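Local coordinates for carbon dioxide concentrating mechanism protein CcmK (Synechococcus elongatus, PDB 4OX6) that probably builds part of the carboxysome shell, as a hexameric bacterial microcompartment protein of the cyanobacterial carbon dioxide concentrating mechanism, at residues Pro29-Ala34 against Ala55-Asn60. Residues are numbered along the deposited sequence; the frame is centred on the assembly and turned at random.
Sequences PPILAA and ARFAVN
Ile31 packs between Phe57 and Val59 in a small, buried helix-on-sheet contact, apolar in its side chains, where the first turns of helix 28-39 lie over strand 56-63. The segment axes run nearly parallel, 14° apart, with a closest approach of 8.5 Å, and the two segments bury 194 Å² between them. Ile31 sits above Phe57, and its two branches divide the work. The CG2 methyl rests 3.9 Å from CB of Phe57, meeting that side chain at its root; the Ile31 side chain lies roughly perpendicular to that of Phe57, whose ring turns from the helix segment and meets Phe28 of the same chain edge-to-face. The longer branch, with CG1 roughly anti to the backbone N (chi1 -151°), reaches down to the strand, where CD1 comes within 3.3 Å of the carbonyl O of Phe57 and lies 3.7 Å from CG1 of Val59. The isoleucine and valine side chains come from facing sides and overlap alongside, Val59 placing CG1 between its own backbone N and carbonyl carbon (chi1 59°), a rotamer that turns CG1 toward the delta methyl of Ile31. The BMC domain, to which both segments belong, sets helices against an antiparallel sheet; here Phe57 and Val59, two residues apart on one strand, direct their CB atoms to the helix, whereas Ala58 between them turns its own away, to the other side of the sheet, where it packs on Phe28 of a neighbouring subunit. An alanine in place of Ile31 would probably open a gap between helix and strand and take from CG1 of Val59 the methyl that lies against it, while leaving Phe57 CB with little more than the remaining CB. Ile31 also touches Leu23 and Thr25 of the adjoining strand 19-26, while Val59 continues along the same helix to Ala35 and Met38.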
ATOM      1  N   PRO A  29     -10.559  -9.273  10.685  1.00  8.08           N
ATOM      2  CA  PRO A  29     -11.259 -10.208  11.572  1.00  7.92           C
ATOM      3  C   PRO A  29     -11.632 -11.567  10.943  1.00  9.18           C
ATOM      4  O   PRO A  29     -11.417 -12.591  11.620  1.00  8.24           O
ATOM      5  CB  PRO A  29     -12.498  -9.409  12.007  1.00  8.73           C
ATOM      6  CG  PRO A  29     -12.042  -7.980  11.941  1.00  8.87           C
ATOM      7  CD  PRO A  29     -11.152  -7.919  10.720  1.00  7.31           C
ATOM      8  N   PRO A  30     -12.107 -11.663   9.689  1.00  7.77           N
ATOM      9  CA  PRO A  30     -12.380 -12.988   9.099  1.00  7.59           C
ATOM     10  C   PRO A  30     -11.114 -13.828   8.917  1.00  9.61           C
ATOM     11  O   PRO A  30     -11.253 -15.068   8.940  1.00  8.62           O
ATOM     12  CB  PRO A  30     -13.084 -12.694   7.792  1.00 10.12           C
ATOM     13  CG  PRO A  30     -12.848 -11.255   7.524  1.00 16.74           C
ATOM     14  CD  PRO A  30     -12.590 -10.570   8.831  1.00  9.02           C
ATOM     15  N   ILE A  31      -9.924 -13.249   8.696  1.00  8.54           N
ATOM     16  CA  ILE A  31      -8.759 -14.092   8.559  1.00  9.02           C
ATOM     17  C   ILE A  31      -8.367 -14.698   9.888  1.00  8.18           C
ATOM     18  O   ILE A  31      -7.855 -15.804   9.939  1.00  8.23           O
ATOM     19  CB  ILE A  31      -7.592 -13.351   7.860  1.00  7.84           C
ATOM     20  CG1 ILE A  31      -6.719 -14.362   7.119  1.00  9.03           C
ATOM     21  CG2 ILE A  31      -6.732 -12.502   8.771  1.00 10.00           C
ATOM     22  CD1 ILE A  31      -7.398 -15.119   5.983  1.00  9.84           C
ATOM     23  N   LEU A  32      -8.605 -13.990  10.976  1.00  8.19           N
ATOM     24  CA  LEU A  32      -8.308 -14.532  12.290  1.00  8.49           C
ATOM     25  C   LEU A  32      -9.277 -15.693  12.553  1.00  9.31           C
ATOM     26  O   LEU A  32      -8.926 -16.761  13.066  1.00  9.23           O
ATOM     27  CB  LEU A  32      -8.478 -13.522  13.409  1.00  9.19           C
ATOM     28  CG  LEU A  32      -7.495 -12.332  13.377  1.00  9.10           C
ATOM     29  CD1 LEU A  32      -7.850 -11.333  14.515  1.00 10.63           C
ATOM     30  CD2 LEU A  32      -6.035 -12.768  13.558  1.00 12.90           C
ATOM     31  N   ALA A  33     -10.560 -15.488  12.195  1.00  9.45           N
ATOM     32  CA  ALA A  33     -11.596 -16.535  12.329  1.00  7.82           C
ATOM     33  C   ALA A  33     -11.184 -17.744  11.539  1.00  9.76           C
ATOM     34  O   ALA A  33     -11.270 -18.880  12.038  1.00  9.47           O
ATOM     35  CB  ALA A  33     -12.929 -16.026  11.836  1.00 10.31           C
ATOM     36  N   ALA A  34     -10.808 -17.554  10.287  1.00  9.66           N
ATOM     37  CA  ALA A  34     -10.381 -18.686   9.469  1.00  9.38           C
ATOM     38  C   ALA A  34      -9.198 -19.414  10.064  1.00 10.00           C
ATOM     39  O   ALA A  34      -9.195 -20.671  10.105  1.00  8.77           O
ATOM     40  CB  ALA A  34     -10.031 -18.226   8.078  1.00  8.15           C
ATOM     41  N   ALA A  55      -7.364  -4.320   1.829  1.00 12.67           N
ATOM     42  CA  ALA A  55      -7.930  -4.939   3.011  1.00 12.01           C
ATOM     43  C   ALA A  55      -8.109  -6.458   2.904  1.00 10.89           C
ATOM     44  O   ALA A  55      -8.883  -7.062   3.646  1.00 12.99           O
ATOM     45  CB  ALA A  55      -9.250  -4.330   3.382  1.00 14.51           C
ATOM     46  N   ARG A  56      -7.344  -7.103   2.009  1.00 10.58           N
ATOM     47  CA  ARG A  56      -7.371  -8.560   1.881  1.00  9.58           C
ATOM     48  C   ARG A  56      -6.177  -9.122   2.570  1.00  9.26           C
ATOM     49  O   ARG A  56      -5.065  -8.570   2.552  1.00 10.25           O
ATOM     50  CB  ARG A  56      -7.446  -8.940   0.400  1.00  8.88           C
ATOM     51  CG  ARG A  56      -8.819  -8.679  -0.186  1.00  9.99           C
ATOM     52  CD  ARG A  56      -8.943  -8.723  -1.708  1.00 11.69           C
ATOM     53  NE  ARG A  56      -8.588 -10.021  -2.232  1.00 10.47           N
ATOM     54  CZ  ARG A  56      -9.085 -10.545  -3.350  1.00 11.57           C
ATOM     55  NH1 ARG A  56      -9.991  -9.878  -4.046  1.00 14.54           N
ATOM     56  NH2 ARG A  56      -8.640 -11.709  -3.788  1.00 11.72           N
ATOM     57  N   PHE A  57      -6.400 -10.309   3.161  1.00  9.55           N
ATOM     58  CA  PHE A  57      -5.347 -11.017   3.896  1.00  9.40           C
ATOM     59  C   PHE A  57      -5.419 -12.496   3.567  1.00  9.24           C
ATOM     60  O   PHE A  57      -6.526 -13.065   3.491  1.00  9.24           O
ATOM     61  CB  PHE A  57      -5.608 -10.892   5.412  1.00  9.04           C
ATOM     62  CG  PHE A  57      -5.458  -9.486   5.935  1.00  9.82           C
ATOM     63  CD1 PHE A  57      -6.514  -8.611   5.943  1.00 10.66           C
ATOM     64  CD2 PHE A  57      -4.236  -9.069   6.432  1.00  9.66           C
ATOM     65  CE1 PHE A  57      -6.361  -7.304   6.370  1.00 11.13           C
ATOM     66  CE2 PHE A  57      -4.063  -7.764   6.899  1.00 11.07           C
ATOM     67  CZ  PHE A  57      -5.117  -6.895   6.857  1.00  9.55           C
ATOM     68  N   ALA A  58      -4.262 -13.146   3.401  1.00  9.27           N
ATOM     69  CA  ALA A  58      -4.241 -14.590   3.206  1.00 10.35           C
ATOM     70  C   ALA A  58      -3.544 -15.246   4.368  1.00 11.31           C
ATOM     71  O   ALA A  58      -2.556 -14.733   4.902  1.00 12.49           O
ATOM     72  CB  ALA A  58      -3.544 -14.945   1.903  1.00 10.42           C
ATOM     73  N   VAL A  59      -4.039 -16.411   4.780  1.00  9.92           N
ATOM     74  CA  VAL A  59      -3.373 -17.238   5.805  1.00  8.85           C
ATOM     75  C   VAL A  59      -2.882 -18.513   5.124  1.00  8.65           C
ATOM     76  O   VAL A  59      -3.585 -19.089   4.293  1.00 10.17           O
ATOM     77  CB  VAL A  59      -4.306 -17.572   6.991  1.00 10.71           C
ATOM     78  CG1 VAL A  59      -5.574 -18.321   6.619  1.00  9.83           C
ATOM     79  CG2 VAL A  59      -3.537 -18.325   8.094  1.00 11.62           C
ATOM     80  N   ASN A  60      -1.700 -18.950   5.501  1.00  7.98           N
ATOM     81  CA  ASN A  60      -1.023 -20.113   4.910  1.00  8.85           C
ATOM     82  C   ASN A  60      -0.815 -21.162   5.970  1.00  9.57           C
ATOM     83  O   ASN A  60      -0.305 -20.883   7.086  1.00 10.12           O
ATOM     84  CB  ASN A  60       0.314 -19.650   4.362  1.00 10.51           C
ATOM     85  CG  ASN A  60       0.130 -18.574   3.310  1.00  9.58           C
ATOM     86  OD1 ASN A  60      -0.600 -18.781   2.341  1.00 12.33           O
ATOM     87  ND2 ASN A  60       0.764 -17.429   3.511  1.00 10.92           N
TER